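Local coordinates for tudor and KH domain-containing protein homolog (Drosophila melanogaster, PDB 5YGB), which acts in piRNA metabolism and transposon silencing, using its Tudor domain to bind the N-terminal tail of Piwi and probably recruiting Piwi proteins to the piRNA biogenesis machinery, at residues A[16-21]-A[192-197]; A[21-26]-A[159-164]; A[50-53]-A[58-61]; A[64-69]-A[106-111]; A[147-152]-A[210-215]. The protein carries 1 engineered substitution. One frame throughout, in Å; residues are numbered along the deposited sequence. Where two conformers were deposited one is given.

Interaction 1 of 5, residues A[16-21]-A[192-197]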
# COMPACT_ATOMS: atom_id res chain seq x y z
N THR A 16 0.83 -0.96 -13.09
CA THR A 16 2.14 -1.56 -12.85
C THR A 16 2.75 -1.12 -11.52
O THR A 16 3.93 -1.34 -11.26
CB THR A 16 3.11 -1.29 -14.03
OG1 THR A 16 3.07 0.10 -14.40
CG2 THR A 16 2.71 -2.13 -15.23
N LYS A 17 1.92 -0.54 -10.65
CA LYS A 17 2.33 -0.26 -9.28
C LYS A 17 1.11 -0.22 -8.37
O LYS A 17 0.41 0.78 -8.31
CB LYS A 17 3.12 1.05 -9.20
CG LYS A 17 3.68 1.32 -7.80
CD LYS A 17 4.51 2.60 -7.77
CE LYS A 17 5.21 2.75 -6.44
NZ LYS A 17 6.09 3.96 -6.40
N PHE A 18 0.84 -1.33 -7.70
CA PHE A 18 -0.27 -1.39 -6.77
C PHE A 18 0.08 -2.35 -5.64
O PHE A 18 1.12 -3.01 -5.68
CB PHE A 18 -1.58 -1.80 -7.48
CG PHE A 18 -1.54 -3.17 -8.14
CD1 PHE A 18 -1.10 -3.32 -9.45
CD2 PHE A 18 -1.94 -4.29 -7.44
CE1 PHE A 18 -1.06 -4.56 -10.04
CE2 PHE A 18 -1.92 -5.54 -8.04
CZ PHE A 18 -1.48 -5.67 -9.34
N TRP A 19 -0.79 -2.44 -4.64
CA TRP A 19 -0.51 -3.23 -3.44
C TRP A 19 -1.65 -4.19 -3.17
O TRP A 19 -2.82 -3.83 -3.31
CB TRP A 19 -0.26 -2.32 -2.23
CG TRP A 19 1.03 -1.55 -2.29
CD1 TRP A 19 2.20 -1.88 -1.67
CD2 TRP A 19 1.28 -0.34 -3.01
NE1 TRP A 19 3.17 -0.94 -1.96
CE2 TRP A 19 2.63 0.02 -2.77
CE3 TRP A 19 0.50 0.50 -3.82
CZ2 TRP A 19 3.21 1.16 -3.34
CZ3 TRP A 19 1.08 1.64 -4.38
CH2 TRP A 19 2.42 1.96 -4.12
N VAL A 20 -1.30 -5.40 -2.77
CA VAL A 20 -2.30 -6.39 -2.39
C VAL A 20 -2.11 -6.89 -0.96
O VAL A 20 -0.98 -6.88 -0.41
CB VAL A 20 -2.32 -7.61 -3.35
CG1 VAL A 20 -2.52 -7.16 -4.78
CG2 VAL A 20 -1.05 -8.42 -3.23
N GLN A 21 -3.22 -7.31 -0.37
CA GLN A 21 -3.28 -7.94 0.94
C GLN A 21 -3.84 -9.34 0.77
O GLN A 21 -4.75 -9.53 -0.03
CB GLN A 21 -4.20 -7.16 1.87
CG GLN A 21 -3.81 -5.70 2.10
CD GLN A 21 -4.93 -4.90 2.72
OE1 GLN A 21 -6.11 -5.20 2.49
NE2 GLN A 21 -4.59 -3.89 3.49
N VAL A 192 1.74 -10.19 -11.31
CA VAL A 192 0.61 -11.06 -11.05
C VAL A 192 -0.44 -11.04 -12.14
O VAL A 192 -0.58 -10.05 -12.88
CB VAL A 192 -0.10 -10.70 -9.70
CG1 VAL A 192 0.84 -10.94 -8.53
CG2 VAL A 192 -0.63 -9.26 -9.71
N GLU A 193 -1.16 -12.15 -12.23
CA GLU A 193 -2.45 -12.21 -12.90
C GLU A 193 -3.53 -11.94 -11.86
O GLU A 193 -3.40 -12.36 -10.72
CB GLU A 193 -2.68 -13.58 -13.53
CG GLU A 193 -1.73 -13.92 -14.64
CD GLU A 193 -2.16 -15.15 -15.41
OE1 GLU A 193 -3.05 -15.89 -14.93
OE2 GLU A 193 -1.60 -15.38 -16.50
N LEU A 194 -4.59 -11.25 -12.25
CA LEU A 194 -5.69 -10.98 -11.34
C LEU A 194 -6.98 -11.32 -12.02
O LEU A 194 -7.18 -10.97 -13.18
CB LEU A 194 -5.76 -9.51 -10.94
CG LEU A 194 -4.69 -8.86 -10.08
CD1 LEU A 194 -5.01 -7.39 -9.91
CD2 LEU A 194 -4.62 -9.57 -8.73
N PHE A 195 -7.88 -11.98 -11.31
CA PHE A 195 -9.23 -12.00 -11.83
C PHE A 195 -10.26 -11.96 -10.73
O PHE A 195 -10.00 -12.30 -9.58
CB PHE A 195 -9.45 -13.20 -12.75
CG PHE A 195 -9.47 -14.51 -12.06
CD1 PHE A 195 -10.66 -15.04 -11.58
CD2 PHE A 195 -8.31 -15.27 -11.94
CE1 PHE A 195 -10.68 -16.27 -10.96
CE2 PHE A 195 -8.33 -16.51 -11.33
CZ PHE A 195 -9.52 -17.01 -10.84
N ASP A 196 -11.44 -11.50 -11.11
CA ASP A 196 -12.54 -11.31 -10.21
C ASP A 196 -13.46 -12.53 -10.31
O ASP A 196 -14.08 -12.75 -11.34
CB ASP A 196 -13.28 -10.02 -10.56
CG ASP A 196 -14.39 -9.69 -9.60
OD1 ASP A 196 -14.80 -10.57 -8.80
OD2 ASP A 196 -14.88 -8.55 -9.66
N PRO A 197 -13.54 -13.34 -9.25
CA PRO A 197 -14.35 -14.57 -9.31
C PRO A 197 -15.85 -14.34 -9.31
O PRO A 197 -16.61 -15.28 -9.58
CB PRO A 197 -13.93 -15.32 -8.04
CG PRO A 197 -13.51 -14.24 -7.10
CD PRO A 197 -12.84 -13.19 -7.96
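Phe-18 of strand 17-22 and the pair Val-192 and Leu-194 of strand 188-195 meet inside the OB-fold barrel of the staphylococcal-nuclease-like half of this extended Tudor domain. Extended Tudor domains carry such an OB-fold, and the strand order 1-2-3-5-4, with first and last strands paired and 124-128 parallel to 188-195, agrees with it. The two segments are not sheet neighbours: strand 124-128 lies between them, joined to the first through backbone bonds of Phe-18 with Cys-126 and Val-20 with Val-124. What crosses the gap is therefore side chain alone, and no hydrogen bond is found.

Phe-18 holds CG on the side of CB flanked by both its N and its C (chi1 61°), which sends the ring toward the other strand with CZ foremost. Val-192 meets this ring at its edge, near the ring plane, with CG2 3.7 Å from Phe-18 CZ; the two side chains cross at a slant. Leu-194 comes from the opposite direction and lies obliquely to the same ring, its CD1 4.1 Å from Phe-18 CE2. Val-192 and Leu-194 can share one ring because they are two apart on a strand and point the same way, whereas Glu-193 between them does not contact it. Helix 144-154, which follows the third strand and precedes the fourth along the chain, contributes Phe-150, whose ring meets that of Phe-18 with planes inclined by about 55°. All three touching residues are buried, as expected of barrel-core side chains. Toward strand 188-195 it is the far end of the ring that makes the contact, with Leu-194 CD1 also 4.0 Å from Phe-18 CZ.

Interaction 2 of 5, residues A[21-26]-A[159-164]; sequences QLIGPQ and WRKLIA
Ile-23 touches Lys-161 where the OB-fold barrel of the nuclease-like half closes, at the end of strand 17-22 and the start of strand 162-171. The Ile-23 methyl CD1 lies 3.8 Å from Lys-161 CB and 3.9 Å from Lys-161 CG, and the two side chains cross at about a right angle. The lysine meets the methyl with its CB, CG and CD methylenes; its chain bends at chi3 (65°), and NZ has a long, weak ion pair with Glu-6.

A second, looser approach joins Gln-21 to Trp-159, with OE1 4.4 Å from CZ3 and oblique to the indole. The other end of that amide is anchored, since Gln-21 NE2 donates to the carbonyl of Asp-97, while the indole meets Tyr-8 edge-to-face.

Further out, strand 5-12 runs between the two segments, its backbone bonding Ile-23 through Glu-6 and Leu-162 through Val-7, which is consistent with the 7.8 Å between the CA atoms of Ile-23 and Lys-161. Beyond Ile-23, Gly-24 is the N-cap of helix 25-41, the long helix of the extended Tudor fold, and its N donates to Ser-27 OG. On the lysine side CD is the next atom along, 4.1 Å from Ile-23 CD1.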
# COMPACT_ATOMS: atom_id res chain seq x y z
N GLN A 21 -3.22 -7.31 -0.37
CA GLN A 21 -3.28 -7.94 0.94
C GLN A 21 -3.84 -9.34 0.77
O GLN A 21 -4.75 -9.53 -0.03
CB GLN A 21 -4.20 -7.16 1.87
CG GLN A 21 -3.81 -5.70 2.10
CD GLN A 21 -4.93 -4.90 2.72
OE1 GLN A 21 -6.11 -5.20 2.49
NE2 GLN A 21 -4.59 -3.89 3.49
N LEU A 22 -3.33 -10.30 1.53
CA LEU A 22 -3.89 -11.64 1.53
C LEU A 22 -5.15 -11.73 2.37
O LEU A 22 -5.18 -11.25 3.51
CB LEU A 22 -2.89 -12.66 2.06
CG LEU A 22 -1.61 -12.83 1.26
CD1 LEU A 22 -0.73 -13.85 1.96
CD2 LEU A 22 -1.94 -13.29 -0.12
N ILE A 23 -6.18 -12.37 1.82
CA ILE A 23 -7.41 -12.65 2.55
C ILE A 23 -7.26 -13.90 3.39
O ILE A 23 -6.74 -14.92 2.92
CB ILE A 23 -8.58 -12.83 1.58
CG1 ILE A 23 -8.80 -11.54 0.79
CG2 ILE A 23 -9.86 -13.25 2.32
CD1 ILE A 23 -9.88 -11.66 -0.26
N GLY A 24 -7.74 -13.85 4.62
CA GLY A 24 -7.74 -15.03 5.46
C GLY A 24 -7.48 -14.65 6.90
O GLY A 24 -7.84 -13.53 7.31
N PRO A 25 -6.80 -15.52 7.65
CA PRO A 25 -6.53 -15.21 9.06
C PRO A 25 -5.74 -13.92 9.19
O PRO A 25 -5.91 -13.20 10.16
CB PRO A 25 -5.72 -16.42 9.54
CG PRO A 25 -6.00 -17.50 8.56
CD PRO A 25 -6.22 -16.81 7.25
N GLN A 26 -4.92 -13.62 8.19
CA GLN A 26 -4.10 -12.42 8.24
C GLN A 26 -4.91 -11.15 8.03
O GLN A 26 -4.63 -10.14 8.69
CB GLN A 26 -2.99 -12.47 7.21
CG GLN A 26 -1.91 -13.43 7.58
CD GLN A 26 -0.75 -13.32 6.65
OE1 GLN A 26 -0.07 -12.29 6.62
NE2 GLN A 26 -0.48 -14.38 5.90
N TRP A 159 -12.61 -3.82 -0.28
CA TRP A 159 -12.72 -5.21 0.16
C TRP A 159 -13.32 -6.12 -0.91
O TRP A 159 -14.14 -6.99 -0.60
CB TRP A 159 -13.56 -5.30 1.45
CG TRP A 159 -13.13 -4.33 2.52
CD1 TRP A 159 -13.73 -3.15 2.85
CD2 TRP A 159 -12.00 -4.46 3.37
NE1 TRP A 159 -13.04 -2.54 3.87
CE2 TRP A 159 -11.97 -3.32 4.21
CE3 TRP A 159 -11.00 -5.42 3.51
CZ2 TRP A 159 -10.98 -3.13 5.17
CZ3 TRP A 159 -10.02 -5.23 4.46
CH2 TRP A 159 -10.02 -4.09 5.28
N ARG A 160 -12.91 -5.94 -2.16
CA ARG A 160 -13.35 -6.82 -3.23
C ARG A 160 -12.38 -7.98 -3.42
O ARG A 160 -11.22 -7.78 -3.79
CB ARG A 160 -13.48 -6.05 -4.55
CG ARG A 160 -13.81 -6.97 -5.73
CD ARG A 160 -14.23 -6.19 -6.96
NE ARG A 160 -15.53 -5.56 -6.74
CZ ARG A 160 -16.70 -6.18 -6.84
NH1 ARG A 160 -16.74 -7.47 -7.17
NH2 ARG A 160 -17.82 -5.53 -6.61
N LYS A 161 -12.85 -9.20 -3.18
CA LYS A 161 -11.99 -10.35 -3.37
C LYS A 161 -11.60 -10.55 -4.83
O LYS A 161 -12.44 -10.54 -5.73
CB LYS A 161 -12.65 -11.63 -2.86
CG LYS A 161 -11.91 -12.88 -3.30
CD LYS A 161 -12.33 -14.10 -2.52
CE LYS A 161 -13.76 -14.45 -2.78
NZ LYS A 161 -14.15 -15.63 -1.97
N LEU A 162 -10.30 -10.73 -5.05
CA LEU A 162 -9.75 -11.11 -6.34
C LEU A 162 -8.91 -12.37 -6.15
O LEU A 162 -8.46 -12.65 -5.03
CB LEU A 162 -8.87 -10.00 -6.93
CG LEU A 162 -9.55 -8.66 -7.19
CD1 LEU A 162 -8.53 -7.66 -7.70
CD2 LEU A 162 -10.69 -8.80 -8.18
N ILE A 163 -8.69 -13.11 -7.23
CA ILE A 163 -7.76 -14.24 -7.22
C ILE A 163 -6.50 -13.81 -7.95
O ILE A 163 -6.55 -13.43 -9.12
CB ILE A 163 -8.34 -15.49 -7.91
CG1 ILE A 163 -9.68 -15.88 -7.28
CG2 ILE A 163 -7.34 -16.63 -7.86
CD1 ILE A 163 -9.60 -16.12 -5.78
N ALA A 164 -5.37 -13.86 -7.24
CA ALA A 164 -4.08 -13.45 -7.79
C ALA A 164 -3.17 -14.65 -7.97
O ALA A 164 -3.25 -15.62 -7.21
CB ALA A 164 -3.41 -12.43 -6.89

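Interaction 3 of 5, residues A[50-53]-A[58-61]; sequences HVLT and GQIV
Leu-52 reaches across to Val-61 and Gln-59 in the Tudor core, and its CD1 methyl makes every direct side-chain approach between residues 50-53 and 58-61. The apolar part is the pair Leu-52 CD1 and Val-61 CG1, 4.0 Å apart, two branches crossing at a slant. Leu-52 attains this position with CG opposite the backbone N (chi1 -171°). Ile-109 touches both side chains, so the pair belongs to a larger apolar cluster.

A mixed apolar-polar approach follows. The extended Gln-59 chain slides past Leu-52 in the opposite direction, bringing its NE2 to 3.9 Å from Leu-52 CD1, a van der Waals contact.

The polar part runs through one water. It accepts from Thr-53 N at 3.0 Å and from Gln-59 NE2 at 3.2 Å, linking the backbone of one segment to the side chain of the other without a direct hydrogen bond between them. The opposite end of the amide is also used, because Gln-59 OE1 accepts from Tyr-56 N in the intervening loop. Bonds at both ends should fix the rotation of the amide.

Residues 50-53 form the irregular connection leaving helix 44-48, and Val-61 lies in strand 60-65. That strand pairs with strand 70-81 through Val-61 and Ala-74, while a backbone bond of His-50 with Glu-111 ties the connection to edge strand 109-111.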
# COMPACT_ATOMS: atom_id res chain seq x y z
N HIS A 50 3.79 6.98 24.46
CA HIS A 50 4.47 6.67 23.21
C HIS A 50 4.85 7.92 22.43
O HIS A 50 4.84 7.92 21.19
CB HIS A 50 3.59 5.75 22.36
CG HIS A 50 3.16 4.50 23.07
ND1 HIS A 50 4.02 3.47 23.33
CD2 HIS A 50 1.95 4.14 23.57
CE1 HIS A 50 3.36 2.51 23.98
NE2 HIS A 50 2.13 2.89 24.13
N VAL A 51 5.18 8.99 23.13
CA VAL A 51 5.48 10.24 22.43
C VAL A 51 6.68 10.06 21.49
O VAL A 51 7.68 9.43 21.83
CB VAL A 51 5.72 11.41 23.43
CG1 VAL A 51 6.97 11.16 24.29
CG2 VAL A 51 5.81 12.74 22.69
N LEU A 52 6.52 10.58 20.28
CA LEU A 52 7.57 10.53 19.26
C LEU A 52 8.67 11.53 19.57
O LEU A 52 8.38 12.70 19.80
CB LEU A 52 6.99 10.81 17.88
CG LEU A 52 7.92 10.59 16.69
CD1 LEU A 52 8.04 9.09 16.40
CD2 LEU A 52 7.42 11.38 15.49
N THR A 53 9.91 11.07 19.62
CA THR A 53 11.07 11.97 19.74
C THR A 53 12.17 11.53 18.77
O THR A 53 12.37 10.34 18.56
CB THR A 53 11.67 12.00 21.17
OG1 THR A 53 12.07 10.68 21.53
CG2 THR A 53 10.68 12.55 22.19
N GLY A 58 13.35 4.80 8.52
CA GLY A 58 13.35 3.37 8.78
C GLY A 58 12.54 2.99 10.00
O GLY A 58 12.18 1.82 10.17
N GLN A 59 12.25 3.97 10.86
CA GLN A 59 11.49 3.74 12.08
C GLN A 59 10.06 3.30 11.75
O GLN A 59 9.44 3.84 10.84
CB GLN A 59 11.47 5.00 12.93
CG GLN A 59 10.97 4.83 14.36
CD GLN A 59 10.98 6.14 15.12
OE1 GLN A 59 11.38 7.17 14.59
NE2 GLN A 59 10.54 6.12 16.38
N ILE A 60 9.55 2.33 12.50
CA ILE A 60 8.16 1.91 12.37
C ILE A 60 7.37 2.57 13.48
O ILE A 60 7.69 2.42 14.67
CB ILE A 60 8.02 0.39 12.44
CG1 ILE A 60 8.94 -0.30 11.42
CG2 ILE A 60 6.59 -0.02 12.17
CD1 ILE A 60 8.73 0.13 9.97
N VAL A 61 6.34 3.29 13.09
CA VAL A 61 5.57 4.13 14.01
C VAL A 61 4.07 3.86 13.87
O VAL A 61 3.64 3.07 13.02
CB VAL A 61 5.85 5.64 13.75
CG1 VAL A 61 7.32 5.96 13.97
CG2 VAL A 61 5.44 6.03 12.33
O HOH W 1 10.46 8.24 18.76

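Interaction 4 of 5, residues A[64-69]-A[106-111]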
# COMPACT_ATOMS: atom_id res chain seq x y z
N VAL A 64 -1.98 8.47 12.63
CA VAL A 64 -3.38 8.65 12.30
C VAL A 64 -3.48 9.31 10.94
O VAL A 64 -2.78 10.28 10.64
CB VAL A 64 -4.15 9.47 13.37
CG1 VAL A 64 -3.54 10.86 13.56
CG2 VAL A 64 -5.62 9.57 13.01
N PHE A 65 -4.33 8.74 10.09
CA PHE A 65 -4.64 9.35 8.80
C PHE A 65 -5.96 10.08 8.97
O PHE A 65 -7.00 9.45 9.16
CB PHE A 65 -4.70 8.29 7.70
CG PHE A 65 -4.84 8.86 6.32
CD1 PHE A 65 -4.26 10.08 6.00
CD2 PHE A 65 -5.53 8.17 5.34
CE1 PHE A 65 -4.38 10.60 4.72
CE2 PHE A 65 -5.66 8.69 4.06
CZ PHE A 65 -5.08 9.91 3.75
N LYS A 66 -5.92 11.40 8.91
CA LYS A 66 -7.06 12.21 9.34
C LYS A 66 -8.26 12.05 8.41
O LYS A 66 -9.38 12.45 8.77
CB LYS A 66 -6.66 13.67 9.45
CG LYS A 66 -7.04 14.26 10.79
CD LYS A 66 -5.90 14.02 11.79
CE LYS A 66 -6.40 14.04 13.23
NZ LYS A 66 -7.42 12.98 13.48
N PHE A 67 -8.04 11.47 7.24
CA PHE A 67 -9.11 10.99 6.38
C PHE A 67 -10.17 10.22 7.16
O PHE A 67 -11.30 10.67 7.31
CB PHE A 67 -8.53 10.09 5.29
CG PHE A 67 -9.53 9.70 4.22
CD1 PHE A 67 -10.56 10.55 3.86
CD2 PHE A 67 -9.43 8.46 3.59
CE1 PHE A 67 -11.47 10.17 2.88
CE2 PHE A 67 -10.33 8.08 2.62
CZ PHE A 67 -11.36 8.94 2.26
N ASP A 68 -9.78 9.04 7.63
CA ASP A 68 -10.72 8.14 8.29
C ASP A 68 -10.57 8.10 9.81
O ASP A 68 -11.26 7.35 10.49
CB ASP A 68 -10.56 6.73 7.72
CG ASP A 68 -9.13 6.21 7.79
OD1 ASP A 68 -8.32 6.79 8.55
OD2 ASP A 68 -8.82 5.23 7.09
N GLU A 69 -9.64 8.91 10.33
CA GLU A 69 -9.39 9.00 11.77
C GLU A 69 -8.96 7.66 12.39
O GLU A 69 -9.13 7.45 13.60
CB GLU A 69 -10.62 9.54 12.51
CG GLU A 69 -10.97 10.98 12.18
CD GLU A 69 -12.41 11.33 12.55
OE1 GLU A 69 -12.92 10.79 13.55
OE2 GLU A 69 -13.03 12.14 11.82
N PRO A 106 4.36 15.47 12.53
CA PRO A 106 4.74 14.69 13.71
C PRO A 106 3.66 14.70 14.79
O PRO A 106 3.59 13.77 15.59
CB PRO A 106 6.00 15.39 14.21
CG PRO A 106 6.53 16.10 13.03
CD PRO A 106 5.35 16.50 12.20
N ALA A 107 2.82 15.73 14.80
CA ALA A 107 1.73 15.80 15.77
C ALA A 107 0.79 14.61 15.65
O ALA A 107 0.09 14.27 16.60
CB ALA A 107 0.95 17.10 15.60
N ASP A 108 0.79 13.96 14.49
CA ASP A 108 -0.13 12.87 14.21
C ASP A 108 0.53 11.48 14.28
O ASP A 108 -0.03 10.50 13.78
CB ASP A 108 -0.75 13.05 12.82
CG ASP A 108 -1.74 14.20 12.76
OD1 ASP A 108 -2.21 14.62 13.84
OD2 ASP A 108 -2.06 14.65 11.65
N ILE A 109 1.70 11.41 14.91
CA ILE A 109 2.50 10.19 14.95
C ILE A 109 2.85 9.85 16.39
O ILE A 109 3.08 10.75 17.20
CB ILE A 109 3.78 10.36 14.12
CG1 ILE A 109 3.41 10.72 12.67
CG2 ILE A 109 4.64 9.12 14.18
CD1 ILE A 109 4.59 11.16 11.80
N CYS A 110 2.87 8.56 16.72
CA CYS A 110 3.37 8.06 18.00
C CYS A 110 4.32 6.90 17.77
O CYS A 110 4.29 6.27 16.71
CB CYS A 110 2.24 7.58 18.92
SG CYS A 110 1.12 8.83 19.51
N GLU A 111 5.13 6.57 18.76
CA GLU A 111 5.83 5.30 18.73
C GLU A 111 4.83 4.15 18.72
O GLU A 111 3.73 4.27 19.27
CB GLU A 111 6.77 5.18 19.94
CG GLU A 111 7.90 6.19 19.89
CD GLU A 111 8.86 6.10 21.07
OE1 GLU A 111 9.99 6.60 20.95
OE2 GLU A 111 8.47 5.53 22.11
O HOH W 2 -2.85 12.79 9.55
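Val-64 keeps CG1 tucked over its own backbone, flanked by N and C (chi1 58°), and Asp-108 sets CG opposite its carbonyl carbon (chi1 -71°); with these rotations the valine methyl rests against the root of the aspartate, Val-64 CG1 lying 3.6 Å from Asp-108 CB. Lys-66 follows a more broken path, bent at chi2 and chi4, and crosses the aspartate at about a right angle, with CD 3.9 Å from OD2.

The backbones are joined directly as well. Val-64 N donates to Asp-108 O at 3.0 Å, and an N-H...O angle of 166° shows the bond to be nearly straight. It continues the antiparallel pairing of strands 60-65 and 109-111 in the Tudor sheet, next to the Cys-110 to Ala-62 pairing. Asp-108 itself follows the short 3-10 segment 106-107, whose turn is closed by Ile-109 N bonding to Pro-106 O.

A water links the polar groups. It donates to Val-64 O at 2.7 Å and to Asp-108 OD2 at 2.9 Å, and accepts a weak bond from Lys-66 N at 3.4 Å.

Asp-108 is thus held twice, by its carbonyl directly and by its carboxylate through water. The lysine meets it by methylene rather than by charge: Lys-66 NZ stays 5.5 Å from Asp-108 OD1, so any electrostatic attraction would act at a distance and probably be softened by solvent.

Interaction 5 of 5, residues A[147-152]-A[210-215]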
# COMPACT_ATOMS: atom_id res chain seq x y z
N ILE A 147 -5.63 4.09 -15.47
CA ILE A 147 -5.52 3.97 -14.03
C ILE A 147 -6.91 3.86 -13.42
O ILE A 147 -7.15 3.00 -12.57
CB ILE A 147 -4.76 5.17 -13.42
CG1 ILE A 147 -3.34 5.23 -13.99
CG2 ILE A 147 -4.74 5.08 -11.90
CD1 ILE A 147 -2.57 6.47 -13.59
N ALA A 148 -7.84 4.70 -13.87
CA ALA A 148 -9.22 4.65 -13.38
C ALA A 148 -9.89 3.31 -13.66
O ALA A 148 -10.56 2.75 -12.79
CB ALA A 148 -10.03 5.80 -13.99
N LYS A 149 -9.70 2.78 -14.87
CA LYS A 149 -10.30 1.50 -15.21
C LYS A 149 -9.75 0.40 -14.30
O LYS A 149 -10.50 -0.46 -13.84
CB LYS A 149 -10.04 1.15 -16.68
CG LYS A 149 -10.65 -0.17 -17.11
CD LYS A 149 -12.17 -0.17 -16.97
CE LYS A 149 -12.77 -1.45 -17.51
NZ LYS A 149 -14.26 -1.39 -17.58
N PHE A 150 -8.45 0.44 -14.03
CA PHE A 150 -7.85 -0.56 -13.15
C PHE A 150 -8.38 -0.42 -11.71
O PHE A 150 -8.66 -1.41 -11.04
CB PHE A 150 -6.32 -0.45 -13.19
CG PHE A 150 -5.62 -1.50 -12.39
CD1 PHE A 150 -5.59 -2.82 -12.82
CD2 PHE A 150 -5.00 -1.18 -11.19
CE1 PHE A 150 -4.94 -3.81 -12.09
CE2 PHE A 150 -4.36 -2.17 -10.43
CZ PHE A 150 -4.32 -3.48 -10.89
N GLU A 151 -8.53 0.81 -11.23
CA GLU A 151 -9.13 1.05 -9.93
C GLU A 151 -10.55 0.49 -9.87
O GLU A 151 -10.95 -0.09 -8.86
CB GLU A 151 -9.13 2.54 -9.60
CG GLU A 151 -7.74 3.08 -9.31
CD GLU A 151 -7.69 4.58 -9.15
OE1 GLU A 151 -8.48 5.28 -9.81
OE2 GLU A 151 -6.85 5.07 -8.36
N GLU A 152 -11.31 0.68 -10.95
CA GLU A 152 -12.68 0.17 -11.03
C GLU A 152 -12.73 -1.36 -11.03
O GLU A 152 -13.53 -1.95 -10.29
CB GLU A 152 -13.36 0.69 -12.30
CG GLU A 152 -13.62 2.19 -12.32
CD GLU A 152 -14.25 2.66 -13.62
OE1 GLU A 152 -13.52 3.17 -14.49
OE2 GLU A 152 -15.48 2.50 -13.78
N ILE A 210 -6.77 -5.00 -22.01
CA ILE A 210 -6.27 -5.03 -23.38
C ILE A 210 -7.43 -5.04 -24.37
O ILE A 210 -7.44 -4.23 -25.31
CB ILE A 210 -5.37 -6.27 -23.62
CG1 ILE A 210 -4.08 -6.13 -22.80
CG2 ILE A 210 -5.03 -6.40 -25.10
CD1 ILE A 210 -3.24 -7.41 -22.74
N THR A 211 -8.40 -5.92 -24.18
CA THR A 211 -9.48 -6.05 -25.17
C THR A 211 -10.38 -4.82 -25.20
O THR A 211 -11.10 -4.61 -26.17
CB THR A 211 -10.36 -7.29 -24.92
OG1 THR A 211 -10.88 -7.27 -23.58
CG2 THR A 211 -9.57 -8.57 -25.14
N GLN A 212 -10.36 -4.02 -24.14
CA GLN A 212 -11.22 -2.83 -24.08
C GLN A 212 -10.45 -1.53 -24.29
O GLN A 212 -11.00 -0.44 -24.12
CB GLN A 212 -11.98 -2.82 -22.75
CG GLN A 212 -12.94 -3.99 -22.64
CD GLN A 212 -13.71 -4.04 -21.33
OE1 GLN A 212 -13.88 -3.03 -20.65
NE2 GLN A 212 -14.21 -5.22 -20.99
N GLY A 213 -9.17 -1.63 -24.67
CA GLY A 213 -8.42 -0.48 -25.14
C GLY A 213 -7.69 0.34 -24.08
O GLY A 213 -7.26 1.46 -24.36
N PHE A 214 -7.54 -0.23 -22.89
CA PHE A 214 -6.88 0.48 -21.78
C PHE A 214 -5.43 0.06 -21.57
O PHE A 214 -4.70 0.66 -20.76
CB PHE A 214 -7.66 0.26 -20.48
CG PHE A 214 -9.04 0.83 -20.51
CD1 PHE A 214 -9.25 2.17 -20.27
CD2 PHE A 214 -10.12 0.02 -20.78
CE1 PHE A 214 -10.53 2.69 -20.29
CE2 PHE A 214 -11.41 0.54 -20.81
CZ PHE A 214 -11.60 1.88 -20.56
N ALA A 215 -5.01 -0.99 -22.26
CA ALA A 215 -3.64 -1.47 -22.18
C ALA A 215 -3.26 -2.17 -23.47
O ALA A 215 -4.12 -2.51 -24.27
CB ALA A 215 -3.46 -2.42 -20.99
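Lys-149 lies across one face of the Phe-214 ring, and this is the tightly packed half of the contact. Its CG sits over the ring centre, 3.8 Å from the Phe-214 centroid and only 13° off the ring normal, the geometry of a CH-pi interaction. The neighbouring methylenes follow the same face: CB is 3.8 Å from Phe-214 CD1, and CD is 4.0 Å from Phe-214 CE2. The side chains cross at about a right angle. Lys-149 leaves the helix with CG opposite its backbone N and then bends at chi2 (61°), which carries the rest of the chain over the ring and on toward Gln-212.

The other half is loose. Gln-212, an exposed residue, extends its side chain so that OE1 receives Lys-149 NZ in a weak hydrogen bond of 3.5 Å, the Gln-212 side chain crossing that of the lysine at about a right angle. With such a long bond, the ammonium is probably held less firmly than the methylenes.

Both partners of the lysine are set by how helix 205-211 ends. Gly-213, with a positive phi of 88°, is the C-prime residue of a Schellman motif: its N bonds to Ile-210 O, and Phe-214 N to Met-209 O. The chain then turns back against helix 144-154, where Phe-214 O accepts from Ser-146 OG. Phe-150 of that helix packs on Ile-205 and Met-209, and just beyond Ala-215 the short strand 216-217 pairs with strand 131-132.

Overall arrangement
From the N terminus, strand 17-22 opens interaction 1 and then interaction 2, which share Gln-21. The chain next enters the Tudor core, where interaction 3 closes a short loop and interaction 4 follows in series; both lie on strand 60-65 and touch through His-50 O and Glu-111 N. Returning to the nuclease-like half, helix 144-154 opens interaction 5 before residues 159-164 close interaction 2 and residues 192-197 close interaction 1. Interaction 2 is thus nested inside interaction 1, and both enclose interactions 3 and 4. Interaction 5 closes last, at residues 210-215, and crosses 1 and 2, tying helix 144-154 to the turn after helix 205-211; its centre lies about 39 Å from that of interaction 3.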